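Local coordinates for TRAP dicarboxylate transporter, DctP subunit (Ochrobactrum anthropi, PDB 4P47), which probably binds a solute in the periplasm and hands it to a TRAP-type membrane transporter, at residues A[34-39]-A[90-95]; A[78-83]-A[241-246]; A[104-109]-A[317-322]; A[178-183]-A[234-239]. One frame throughout, in Å; residues are numbered along the deposited sequence.

Contact 1 (A[34-39]-A[90-95]); sequences FAAANS and MTVMNA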
loop_
_atom_site.group_PDB
_atom_site.type_symbol
_atom_site.label_atom_id
_atom_site.label_comp_id
_atom_site.label_asym_id
_atom_site.label_seq_id
_atom_site.Cartn_x
_atom_site.Cartn_y
_atom_site.Cartn_z
ATOM N N PHE A 34 -14.289 -13.643 0.692
ATOM C CA PHE A 34 -13.425 -12.462 0.732
ATOM C C PHE A 34 -12.030 -12.928 1.119
ATOM O O PHE A 34 -11.787 -13.302 2.275
ATOM C CB PHE A 34 -14.017 -11.488 1.768
ATOM C CG PHE A 34 -13.388 -10.112 1.832
ATOM C CD1 PHE A 34 -12.342 -9.729 1.030
ATOM C CD2 PHE A 34 -13.907 -9.198 2.708
ATOM C CE1 PHE A 34 -11.787 -8.425 1.135
ATOM C CE2 PHE A 34 -13.388 -7.927 2.815
ATOM C CZ PHE A 34 -12.324 -7.533 2.020
ATOM N N ALA A 35 -11.134 -12.925 0.139
ATOM C CA ALA A 35 -9.795 -13.478 0.303
ATOM C C ALA A 35 -8.750 -12.381 0.502
ATOM O O ALA A 35 -8.868 -11.284 -0.035
ATOM C CB ALA A 35 -9.441 -14.273 -0.918
ATOM N N ALA A 36 -7.707 -12.665 1.277
ATOM C CA ALA A 36 -6.560 -11.772 1.371
ATOM C C ALA A 36 -5.338 -12.542 1.809
ATOM O O ALA A 36 -5.431 -13.687 2.234
ATOM C CB ALA A 36 -6.833 -10.639 2.351
ATOM N N ALA A 37 -4.197 -11.860 1.747
ATOM C CA ALA A 37 -2.900 -12.464 2.067
ATOM C C ALA A 37 -2.585 -12.592 3.545
ATOM O O ALA A 37 -1.957 -13.565 3.941
ATOM C CB ALA A 37 -1.818 -11.661 1.408
ATOM N N ASN A 38 -2.977 -11.621 4.370
ATOM C CA ASN A 38 -2.512 -11.592 5.755
ATOM C C ASN A 38 -3.420 -12.368 6.699
ATOM O O ASN A 38 -4.470 -12.844 6.300
ATOM C CB ASN A 38 -2.345 -10.138 6.191
ATOM C CG ASN A 38 -1.289 -9.430 5.389
ATOM O OD1 ASN A 38 -1.574 -8.503 4.605
ATOM N ND2 ASN A 38 -0.054 -9.888 5.539
ATOM N N SER A 39 -2.999 -12.503 7.962
ATOM C CA SER A 39 -3.707 -13.348 8.923
ATOM C C SER A 39 -4.405 -12.545 10.017
ATOM O O SER A 39 -4.151 -11.351 10.173
ATOM C CB SER A 39 -2.733 -14.340 9.566
ATOM O OG SER A 39 -2.179 -15.205 8.589
ATOM N N MET A 90 -14.646 -11.426 -3.524
ATOM C CA MET A 90 -13.975 -10.211 -3.043
ATOM C C MET A 90 -12.530 -10.451 -2.660
ATOM O O MET A 90 -12.151 -11.547 -2.256
ATOM C CB MET A 90 -14.695 -9.613 -1.821
ATOM C CG MET A 90 -15.974 -8.858 -2.157
ATOM S SD MET A 90 -16.739 -7.985 -0.758
ATOM C CE MET A 90 -15.439 -6.778 -0.455
ATOM N N THR A 91 -11.726 -9.404 -2.764
ATOM C CA THR A 91 -10.376 -9.437 -2.240
ATOM C C THR A 91 -9.943 -8.020 -1.911
ATOM O O THR A 91 -10.587 -7.032 -2.313
ATOM C CB THR A 91 -9.397 -10.107 -3.213
ATOM O OG1 THR A 91 -8.170 -10.412 -2.547
ATOM C CG2 THR A 91 -9.102 -9.218 -4.392
ATOM N N VAL A 92 -8.862 -7.920 -1.152
ATOM C CA VAL A 92 -8.191 -6.659 -0.887
ATOM C C VAL A 92 -6.688 -6.881 -1.060
ATOM O O VAL A 92 -6.152 -7.888 -0.611
ATOM C CB VAL A 92 -8.571 -6.107 0.525
ATOM C CG1 VAL A 92 -8.273 -7.128 1.636
ATOM C CG2 VAL A 92 -7.898 -4.774 0.771
ATOM N N MET A 93 -6.020 -5.984 -1.767
ATOM C CA MET A 93 -4.579 -6.150 -2.019
ATOM C C MET A 93 -3.967 -4.818 -2.373
ATOM O O MET A 93 -4.670 -3.866 -2.685
ATOM C CB MET A 93 -4.327 -7.115 -3.184
ATOM C CG MET A 93 -4.804 -6.566 -4.525
ATOM S SD MET A 93 -4.562 -7.730 -5.907
ATOM C CE MET A 93 -5.842 -8.874 -5.489
ATOM N N ASN A 94 -2.644 -4.753 -2.358
ATOM C CA ASN A 94 -1.949 -3.537 -2.749
ATOM C C ASN A 94 -2.387 -3.106 -4.137
ATOM O O ASN A 94 -2.365 -3.901 -5.095
ATOM C CB ASN A 94 -0.428 -3.756 -2.706
ATOM C CG ASN A 94 0.122 -3.814 -1.289
ATOM O OD1 ASN A 94 -0.558 -3.541 -0.315
ATOM N ND2 ASN A 94 1.382 -4.205 -1.176
ATOM N N ALA A 95 -2.763 -1.840 -4.270
ATOM C CA ALA A 95 -3.356 -1.385 -5.513
ATOM C C ALA A 95 -2.387 -1.368 -6.689
ATOM O O ALA A 95 -2.806 -1.477 -7.834
ATOM C CB ALA A 95 -3.997 -0.019 -5.328
HETATM O O HOH W 1 -3.973 -9.363 0.238
#
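Strands 30-35 and 90-94 run parallel here, in the sheet of the N-terminal lobe of a class II periplasmic binding protein fold. F34 pairs with M90, and A35 with T91. The tight side is the face that carries F34 and M90. The M90 chain bends at its last torsion (chi3 65°), which sets CE over the centre of the F34 ring, 4.1 Å from the centroid. This is a CH-pi contact. SD lies 4.8 Å from the same F34 centroid, so the pair is also a Met-aromatic contact. At the ring edge, in plane, V92 N is 3.7 Å from F34 CE1. V92 CG1 sits between its own backbone N and carbonyl carbon, and from there it touches F34 CE1 at 3.8 Å and A36 CB. F51 and M48 of helix 43-58 pack on this face too. On the face of A35 and T91, helix 76-85 lies over the sheet.

Two hydrogen bonds join the two segments. A35 N donates to M90 O at 2.9 Å, nearly straight at 168°. T91 OG1, anti to its backbone N, donates to A35 O at 2.7 Å from 48° out of the carbonyl plane.

Past A36 the segments part, and this end is looser. A37 is partly exposed. A water accepts from A37 N at 2.9 Å and can donate to V92 O at 2.8 Å, bridging the gap. The chemistry implies a join held by one backbone bond and one threonine hydroxyl, with a water beyond them, and the buried hydroxyl gains a partner.

Contact 2 (A[78-83]-A[241-246]); sequences QTLSGL and IVMISK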
loop_
_atom_site.group_PDB
_atom_site.type_symbol
_atom_site.label_atom_id
_atom_site.label_comp_id
_atom_site.label_asym_id
_atom_site.label_seq_id
_atom_site.Cartn_x
_atom_site.Cartn_y
_atom_site.Cartn_z
ATOM N N GLN A 78 -3.039 -14.119 -8.349
ATOM C CA GLN A 78 -3.878 -15.264 -8.661
ATOM C C GLN A 78 -5.336 -14.947 -8.316
ATOM O O GLN A 78 -6.237 -15.138 -9.134
ATOM C CB GLN A 78 -3.383 -16.513 -7.929
ATOM C CG GLN A 78 -4.225 -17.755 -8.206
ATOM C CD GLN A 78 -3.800 -18.949 -7.375
ATOM O OE1 GLN A 78 -2.811 -18.894 -6.638
ATOM N NE2 GLN A 78 -4.552 -20.038 -7.485
ATOM N N THR A 79 -5.563 -14.430 -7.118
ATOM C CA THR A 79 -6.917 -14.113 -6.675
ATOM C C THR A 79 -7.545 -12.995 -7.495
ATOM O O THR A 79 -8.737 -13.005 -7.749
ATOM C CB THR A 79 -6.939 -13.861 -5.168
ATOM O OG1 THR A 79 -6.711 -15.120 -4.524
ATOM C CG2 THR A 79 -8.272 -13.295 -4.700
ATOM N N LEU A 80 -6.734 -12.061 -7.971
ATOM C CA LEU A 80 -7.241 -11.047 -8.886
ATOM C C LEU A 80 -7.912 -11.697 -10.103
ATOM O O LEU A 80 -9.042 -11.357 -10.461
ATOM C CB LEU A 80 -6.110 -10.121 -9.346
ATOM C CG LEU A 80 -6.614 -8.891 -10.112
ATOM C CD1 LEU A 80 -7.357 -7.984 -9.135
ATOM C CD2 LEU A 80 -5.465 -8.143 -10.747
ATOM N N SER A 81 -7.226 -12.642 -10.735
ATOM C CA SER A 81 -7.831 -13.319 -11.894
ATOM C C SER A 81 -9.043 -14.174 -11.478
ATOM O O SER A 81 -9.950 -14.399 -12.274
ATOM C CB SER A 81 -6.796 -14.150 -12.689
ATOM O OG SER A 81 -6.285 -15.253 -11.971
ATOM N N GLY A 82 -9.065 -14.625 -10.226
ATOM C CA GLY A 82 -10.225 -15.331 -9.693
ATOM C C GLY A 82 -11.462 -14.459 -9.548
ATOM O O GLY A 82 -12.583 -14.895 -9.818
ATOM N N LEU A 83 -11.279 -13.206 -9.154
ATOM C CA LEU A 83 -12.382 -12.255 -9.190
ATOM C C LEU A 83 -12.875 -12.020 -10.610
ATOM O O LEU A 83 -14.078 -11.991 -10.862
ATOM C CB LEU A 83 -12.009 -10.905 -8.566
ATOM C CG LEU A 83 -12.358 -10.690 -7.095
ATOM C CD1 LEU A 83 -11.459 -11.539 -6.205
ATOM C CD2 LEU A 83 -12.211 -9.213 -6.758
ATOM N N ILE A 241 -6.600 -1.797 -2.359
ATOM C CA ILE A 241 -7.916 -1.597 -2.947
ATOM C C ILE A 241 -8.771 -2.818 -2.633
ATOM O O ILE A 241 -8.354 -3.983 -2.780
ATOM C CB ILE A 241 -7.840 -1.306 -4.459
ATOM C CG1 ILE A 241 -9.232 -1.025 -5.012
ATOM C CG2 ILE A 241 -7.156 -2.436 -5.202
ATOM C CD1 ILE A 241 -9.217 -0.459 -6.422
ATOM N N VAL A 242 -9.986 -2.548 -2.157
ATOM C CA VAL A 242 -10.995 -3.569 -1.939
ATOM C C VAL A 242 -11.831 -3.680 -3.197
ATOM O O VAL A 242 -12.370 -2.668 -3.685
ATOM C CB VAL A 242 -11.909 -3.176 -0.762
ATOM C CG1 VAL A 242 -12.976 -4.245 -0.517
ATOM C CG2 VAL A 242 -11.090 -2.934 0.518
ATOM N N MET A 243 -11.907 -4.888 -3.740
ATOM C CA MET A 243 -12.586 -5.145 -4.995
ATOM C C MET A 243 -13.590 -6.259 -4.875
ATOM O O MET A 243 -13.478 -7.163 -4.028
ATOM C CB MET A 243 -11.568 -5.548 -6.060
ATOM C CG MET A 243 -10.635 -4.425 -6.461
ATOM S SD MET A 243 -9.255 -4.913 -7.543
ATOM C CE MET A 243 -8.344 -6.020 -6.446
ATOM N N ILE A 244 -14.572 -6.209 -5.769
ATOM C CA ILE A 244 -15.549 -7.257 -5.908
ATOM C C ILE A 244 -15.655 -7.647 -7.391
ATOM O O ILE A 244 -15.496 -6.811 -8.279
ATOM C CB ILE A 244 -16.902 -6.808 -5.260
ATOM C CG1 ILE A 244 -17.906 -7.951 -5.225
ATOM C CG2 ILE A 244 -17.501 -5.577 -5.953
ATOM C CD1 ILE A 244 -19.017 -7.703 -4.235
ATOM N N SER A 245 -15.873 -8.933 -7.633
ATOM C CA SER A 245 -16.012 -9.474 -8.984
ATOM C C SER A 245 -17.183 -8.805 -9.720
ATOM O O SER A 245 -18.294 -8.758 -9.207
ATOM C CB SER A 245 -16.230 -10.984 -8.900
ATOM O OG SER A 245 -16.639 -11.542 -10.143
ATOM N N LYS A 246 -16.954 -8.286 -10.923
ATOM C CA LYS A 246 -18.064 -7.695 -11.687
ATOM C C LYS A 246 -19.140 -8.733 -12.052
ATOM O O LYS A 246 -20.328 -8.422 -12.035
ATOM C CB LYS A 246 -17.556 -6.986 -12.936
ATOM C CG LYS A 246 -18.658 -6.342 -13.778
ATOM C CD LYS A 246 -18.071 -5.466 -14.873
ATOM C CE LYS A 246 -19.168 -4.688 -15.610
ATOM N NZ LYS A 246 -20.135 -5.605 -16.280
#
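Helix 76-85 is the connecting helix of a beta-alpha-beta crossover from strand 63-68 to strand 90-94, and here it packs on the end of strand 229-245. The axes of the two short segments come within 8.4 Å, at 43° to each other. L83 meets the strand most broadly. Its CD2 lies 3.6 Å from M243 O and 3.8 Å from M243 CB. L80, one turn earlier in the helix, reaches the same methionine. Its CD1 presses on M243 CE at 3.5 Å, tighter than usual carbon contact. The M243 chain is bent at its last torsion (chi3 -64°), and L80 crosses it obliquely.

Strand 229-245 runs antiparallel to strand 90-94 in the same sheet, with M243 paired to T91 through the backbone. M243 and S245 point toward the helix and I244 away from it, as strand alternation requires. L141 of the neighbouring strand also touches L80 and L83.

The polar link is at the strand end. S245 OG, anti to its backbone N (chi1 168°), donates to L83 O at 2.7 Å, in the carbonyl plane. S245 also stands at the N-cap position of helix 246-249.

Contact 3 (A[104-109]-A[317-322]); sequences AFEAVD and AEIGAE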
loop_
_atom_site.group_PDB
_atom_site.type_symbol
_atom_site.label_atom_id
_atom_site.label_comp_id
_atom_site.label_asym_id
_atom_site.label_seq_id
_atom_site.Cartn_x
_atom_site.Cartn_y
_atom_site.Cartn_z
ATOM N N ALA A 104 -2.709 2.653 -15.472
ATOM C CA ALA A 104 -2.795 3.868 -14.684
ATOM C C ALA A 104 -2.538 3.587 -13.199
ATOM O O ALA A 104 -2.071 4.489 -12.506
ATOM C CB ALA A 104 -4.142 4.549 -14.896
ATOM N N PHE A 105 -2.860 2.385 -12.725
ATOM C CA PHE A 105 -2.635 2.064 -11.320
ATOM C C PHE A 105 -1.153 2.087 -10.932
ATOM O O PHE A 105 -0.846 2.149 -9.742
ATOM C CB PHE A 105 -3.277 0.735 -10.948
ATOM C CG PHE A 105 -4.721 0.858 -10.573
ATOM C CD1 PHE A 105 -5.717 0.803 -11.542
ATOM C CD2 PHE A 105 -5.090 1.043 -9.265
ATOM C CE1 PHE A 105 -7.053 0.925 -11.196
ATOM C CE2 PHE A 105 -6.439 1.166 -8.924
ATOM C CZ PHE A 105 -7.414 1.103 -9.902
ATOM N N GLU A 106 -0.229 2.068 -11.884
ATOM C CA GLU A 106 1.184 2.241 -11.549
ATOM C C GLU A 106 1.438 3.567 -10.869
ATOM O O GLU A 106 2.427 3.713 -10.137
ATOM C CB GLU A 106 2.022 2.099 -12.813
ATOM C CG GLU A 106 3.513 2.177 -12.634
ATOM C CD GLU A 106 4.240 1.856 -13.916
ATOM O OE1 GLU A 106 4.154 2.673 -14.867
ATOM O OE2 GLU A 106 4.878 0.797 -13.978
ATOM N N ALA A 107 0.526 4.518 -11.044
ATOM C CA ALA A 107 0.679 5.806 -10.384
ATOM C C ALA A 107 0.787 5.659 -8.854
ATOM O O ALA A 107 1.461 6.454 -8.202
ATOM C CB ALA A 107 -0.472 6.772 -10.749
ATOM N N VAL A 108 0.122 4.667 -8.261
ATOM C CA VAL A 108 0.150 4.565 -6.796
ATOM C C VAL A 108 1.497 4.094 -6.272
ATOM O O VAL A 108 1.771 4.220 -5.087
ATOM C CB VAL A 108 -0.965 3.664 -6.213
ATOM C CG1 VAL A 108 -2.344 4.106 -6.700
ATOM C CG2 VAL A 108 -0.736 2.187 -6.484
ATOM N N ASP A 109 2.339 3.563 -7.145
ATOM C CA ASP A 109 3.695 3.167 -6.781
ATOM C C ASP A 109 4.738 4.285 -6.966
ATOM O O ASP A 109 5.905 4.088 -6.650
ATOM C CB ASP A 109 4.125 1.957 -7.608
ATOM C CG ASP A 109 3.469 0.657 -7.161
ATOM O OD1 ASP A 109 3.040 0.545 -5.994
ATOM O OD2 ASP A 109 3.450 -0.286 -7.967
ATOM N N ALA A 317 4.343 8.410 -19.591
ATOM C CA ALA A 317 3.714 8.125 -20.882
ATOM C C ALA A 317 2.801 6.917 -20.732
ATOM O O ALA A 317 1.685 6.931 -21.233
ATOM C CB ALA A 317 4.767 7.888 -21.964
ATOM N N GLU A 318 3.236 5.890 -20.006
ATOM C CA GLU A 318 2.408 4.677 -19.931
ATOM C C GLU A 318 1.279 4.805 -18.912
ATOM O O GLU A 318 0.194 4.274 -19.122
ATOM C CB GLU A 318 3.247 3.422 -19.667
ATOM C CG GLU A 318 3.859 3.360 -18.288
ATOM C CD GLU A 318 4.715 2.118 -18.089
ATOM O OE1 GLU A 318 4.899 1.360 -19.058
ATOM O OE2 GLU A 318 5.205 1.896 -16.961
ATOM N N ILE A 319 1.518 5.540 -17.832
ATOM C CA ILE A 319 0.468 5.832 -16.862
ATOM C C ILE A 319 -0.606 6.720 -17.508
ATOM O O ILE A 319 -1.811 6.490 -17.343
ATOM C CB ILE A 319 1.044 6.521 -15.601
ATOM C CG1 ILE A 319 1.895 5.525 -14.803
ATOM C CG2 ILE A 319 -0.084 7.054 -14.732
ATOM C CD1 ILE A 319 2.763 6.145 -13.710
ATOM N N GLY A 320 -0.148 7.732 -18.235
ATOM C CA GLY A 320 -1.012 8.685 -18.909
ATOM C C GLY A 320 -0.918 10.071 -18.288
ATOM O O GLY A 320 -1.022 10.224 -17.066
ATOM N N ALA A 321 -0.732 11.089 -19.125
ATOM C CA ALA A 321 -0.702 12.465 -18.644
ATOM C C ALA A 321 -1.952 12.829 -17.844
ATOM O O ALA A 321 -1.875 13.561 -16.853
ATOM C CB ALA A 321 -0.526 13.432 -19.823
ATOM N N GLU A 322 -3.108 12.333 -18.272
ATOM C CA GLU A 322 -4.354 12.638 -17.581
ATOM C C GLU A 322 -4.245 12.273 -16.095
ATOM O O GLU A 322 -4.580 13.050 -15.204
ATOM C CB GLU A 322 -5.526 11.880 -18.228
ATOM C CG GLU A 322 -6.896 12.143 -17.591
ATOM C CD GLU A 322 -7.562 13.423 -18.079
ATOM O OE1 GLU A 322 -7.228 13.896 -19.183
ATOM O OE2 GLU A 322 -8.424 13.962 -17.353
#
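A104 O is held by one hydrogen bond, from A107 N at 3.0 Å. E106 O is likewise held by D109 N at 3.0 Å. The tightest polar approach is between two acids. E106 OE1 is 2.5 Å from E318 OE2. Oxygens so close suggest that one of the two acids carries a proton. E318 OE2 is also 3.2 Å from E106 OE2, a pair that is not hydrogen-bonded. Both chains are extended beyond CG, and they cross at about a right angle, with the carboxylate planes 34° apart. E106 CG is anti to its backbone N. E318 CG takes the crowded position between backbone N and carbonyl carbon (chi1 69°), which swings the acid across to E106. E106 is buried and E318 lies at the exposed side.

The contact joins a helical turn, 3-10 at 104-105, in the loop between strand 90-94 and helix 117-125, to a break between two C-terminal helices. Helix 316-319 ends at G320, which has positive phi and is at the N-cap position of helix 321-336. I319, just before the break, packs on 104-109. Its CD1 reaches A107 N at 3.8 Å, and its CG2 meets A104 O at 3.9 Å and A107 CB at 4.0 Å. I319 CG1 runs beside E106 OE1 at 3.6 Å, so carbon lines one flank of the acid pair. T323 touches A104 and A107.

Contact 4 (A[178-183]-A[234-239]); sequences PVPVAL and RHQYNP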
loop_
_atom_site.group_PDB
_atom_site.type_symbol
_atom_site.label_atom_id
_atom_site.label_comp_id
_atom_site.label_asym_id
_atom_site.label_seq_id
_atom_site.Cartn_x
_atom_site.Cartn_y
_atom_site.Cartn_z
ATOM N N PRO A 178 9.165 -2.271 -12.312
ATOM C CA PRO A 178 10.014 -1.208 -12.876
ATOM C C PRO A 178 10.173 0.054 -12.007
ATOM O O PRO A 178 11.279 0.597 -11.983
ATOM C CB PRO A 178 9.335 -0.889 -14.209
ATOM C CG PRO A 178 8.699 -2.191 -14.607
ATOM C CD PRO A 178 8.232 -2.825 -13.312
ATOM N N VAL A 179 9.134 0.507 -11.312
ATOM C CA VAL A 179 9.264 1.735 -10.545
ATOM C C VAL A 179 10.306 1.623 -9.414
ATOM O O VAL A 179 11.202 2.453 -9.332
ATOM C CB VAL A 179 7.894 2.256 -10.053
ATOM C CG1 VAL A 179 8.076 3.464 -9.167
ATOM C CG2 VAL A 179 7.011 2.602 -11.249
ATOM N N PRO A 180 10.195 0.617 -8.532
ATOM C CA PRO A 180 11.178 0.591 -7.442
ATOM C C PRO A 180 12.603 0.366 -7.942
ATOM O O PRO A 180 13.534 0.889 -7.345
ATOM C CB PRO A 180 10.699 -0.570 -6.557
ATOM C CG PRO A 180 9.792 -1.384 -7.407
ATOM C CD PRO A 180 9.137 -0.399 -8.348
ATOM N N VAL A 181 12.783 -0.384 -9.016
ATOM C CA VAL A 181 14.130 -0.576 -9.540
ATOM C C VAL A 181 14.673 0.754 -10.074
ATOM O O VAL A 181 15.826 1.109 -9.812
ATOM C CB VAL A 181 14.129 -1.652 -10.641
ATOM C CG1 VAL A 181 15.463 -1.697 -11.350
ATOM C CG2 VAL A 181 13.815 -3.013 -10.062
ATOM N N ALA A 182 13.848 1.504 -10.801
ATOM C CA ALA A 182 14.264 2.819 -11.280
ATOM C C ALA A 182 14.588 3.743 -10.103
ATOM O O ALA A 182 15.603 4.440 -10.100
ATOM C CB ALA A 182 13.175 3.448 -12.167
ATOM N N LEU A 183 13.726 3.732 -9.098
ATOM C CA LEU A 183 13.871 4.592 -7.920
ATOM C C LEU A 183 15.195 4.349 -7.212
ATOM O O LEU A 183 15.959 5.274 -6.950
ATOM C CB LEU A 183 12.714 4.332 -6.947
ATOM C CG LEU A 183 12.868 4.910 -5.540
ATOM C CD1 LEU A 183 12.982 6.434 -5.570
ATOM C CD2 LEU A 183 11.712 4.454 -4.688
ATOM N N ARG A 234 9.664 6.873 3.669
ATOM C CA ARG A 234 8.349 6.946 3.049
ATOM C C ARG A 234 8.481 7.075 1.522
ATOM O O ARG A 234 7.760 7.825 0.861
ATOM C CB ARG A 234 7.502 8.070 3.664
ATOM C CG ARG A 234 7.243 7.869 5.144
ATOM C CD ARG A 234 6.172 8.800 5.675
ATOM N NE ARG A 234 5.971 8.589 7.107
ATOM C CZ ARG A 234 6.603 9.257 8.062
ATOM N NH1 ARG A 234 7.473 10.207 7.764
ATOM N NH2 ARG A 234 6.353 8.979 9.332
ATOM N N HIS A 235 9.395 6.313 0.947
ATOM C CA HIS A 235 9.717 6.472 -0.462
ATOM C C HIS A 235 8.576 6.033 -1.357
ATOM O O HIS A 235 8.501 6.485 -2.495
ATOM C CB HIS A 235 11.033 5.773 -0.846
ATOM C CG HIS A 235 11.074 4.325 -0.485
ATOM N ND1 HIS A 235 11.565 3.892 0.722
ATOM C CD2 HIS A 235 10.673 3.218 -1.154
ATOM C CE1 HIS A 235 11.468 2.577 0.785
ATOM N NE2 HIS A 235 10.931 2.138 -0.335
ATOM N N GLN A 236 7.742 5.119 -0.871
ATOM C CA GLN A 236 6.494 4.782 -1.527
ATOM C C GLN A 236 5.446 4.567 -0.444
ATOM O O GLN A 236 5.772 4.405 0.725
ATOM C CB GLN A 236 6.635 3.497 -2.329
ATOM C CG GLN A 236 7.511 3.634 -3.553
ATOM C CD GLN A 236 7.862 2.282 -4.084
ATOM O OE1 GLN A 236 8.614 1.513 -3.448
ATOM N NE2 GLN A 236 7.310 1.940 -5.226
ATOM N N TYR A 237 4.185 4.595 -0.856
ATOM C CA TYR A 237 3.051 4.326 0.013
ATOM C C TYR A 237 2.235 3.260 -0.669
ATOM O O TYR A 237 1.942 3.395 -1.849
ATOM C CB TYR A 237 2.194 5.563 0.202
ATOM C CG TYR A 237 0.964 5.295 1.061
ATOM C CD1 TYR A 237 1.058 5.198 2.443
ATOM C CD2 TYR A 237 -0.291 5.148 0.487
ATOM C CE1 TYR A 237 -0.070 4.950 3.227
ATOM C CE2 TYR A 237 -1.416 4.925 1.267
ATOM C CZ TYR A 237 -1.294 4.830 2.622
ATOM O OH TYR A 237 -2.432 4.612 3.379
ATOM N N ASN A 238 1.855 2.220 0.073
ATOM C CA ASN A 238 1.029 1.131 -0.437
ATOM C C ASN A 238 -0.421 1.250 0.070
ATOM O O ASN A 238 -0.726 0.828 1.190
ATOM C CB ASN A 238 1.571 -0.260 -0.004
ATOM C CG ASN A 238 2.928 -0.653 -0.619
ATOM O OD1 ASN A 238 3.685 -1.424 -0.018
ATOM N ND2 ASN A 238 3.197 -0.188 -1.811
ATOM N N PRO A 239 -1.322 1.807 -0.756
ATOM C CA PRO A 239 -2.744 1.698 -0.462
ATOM C C PRO A 239 -3.215 0.340 -0.903
ATOM O O PRO A 239 -2.637 -0.221 -1.844
ATOM C CB PRO A 239 -3.371 2.782 -1.344
ATOM C CG PRO A 239 -2.448 2.947 -2.478
ATOM C CD PRO A 239 -1.078 2.485 -2.037
#
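The H235 imidazole and the Q236 amide are the flat groups turned to helix 178-186. L183 CD2 comes at the H235 ring obliquely, 3.9 Å from H235 CD2, and the two side chains cross at about a right angle. F184 meets the same ring edge-to-face. H235 CG takes the crowded position between its backbone N and carbonyl carbon (chi1 55°). Both ring nitrogens are bonded beyond the helix: ND1 to T233 OG1 and NE2 to E212 OE1. These bonds would fix the rotation of the ring.

The Q236 amide ends among apolar helix atoms. V179 CG1 is 4.3 Å from Q236 NE2, and P180 CB is 4.3 Å from Q236 OE1. Both are loose contacts. The polar partner of Q236 NE2 is D109 O, to which it is hydrogen-bonded. No hydrogen bond joins the helix to the strand here.

The two short segments run nearly antiparallel, 171° between their directions, with axes 10.6 Å apart at the closest. Strand 229-245 is long and belongs to both lobes of the fold. On its flank lies strand 141-156, where R152 touches H235 and Q236. Helix 298-312 meets L183 from its side, through V308.

In the fold
From the N terminus, contact 1 closes first: strand 30-35 meets strand 90-94 after about 50 residues. Contact 2 opens inside that loop, on helix 76-85, and closes only at the end of strand 229-245, so the two cross. Contact 3 opens after contact 1 has closed, in the turn at 104-109, and ends near the C terminus at 317-322. It therefore crosses contact 2. Contact 4 lies within the spans of both contact 2 and contact 3. Strand 229-245 serves contacts 2 and 4 and lies next to strand 90-94 of contact 1. Segment 104-109 stands between two parts: it meets the C-terminal helices in contact 3 and touches strand 229-245 of contact 4.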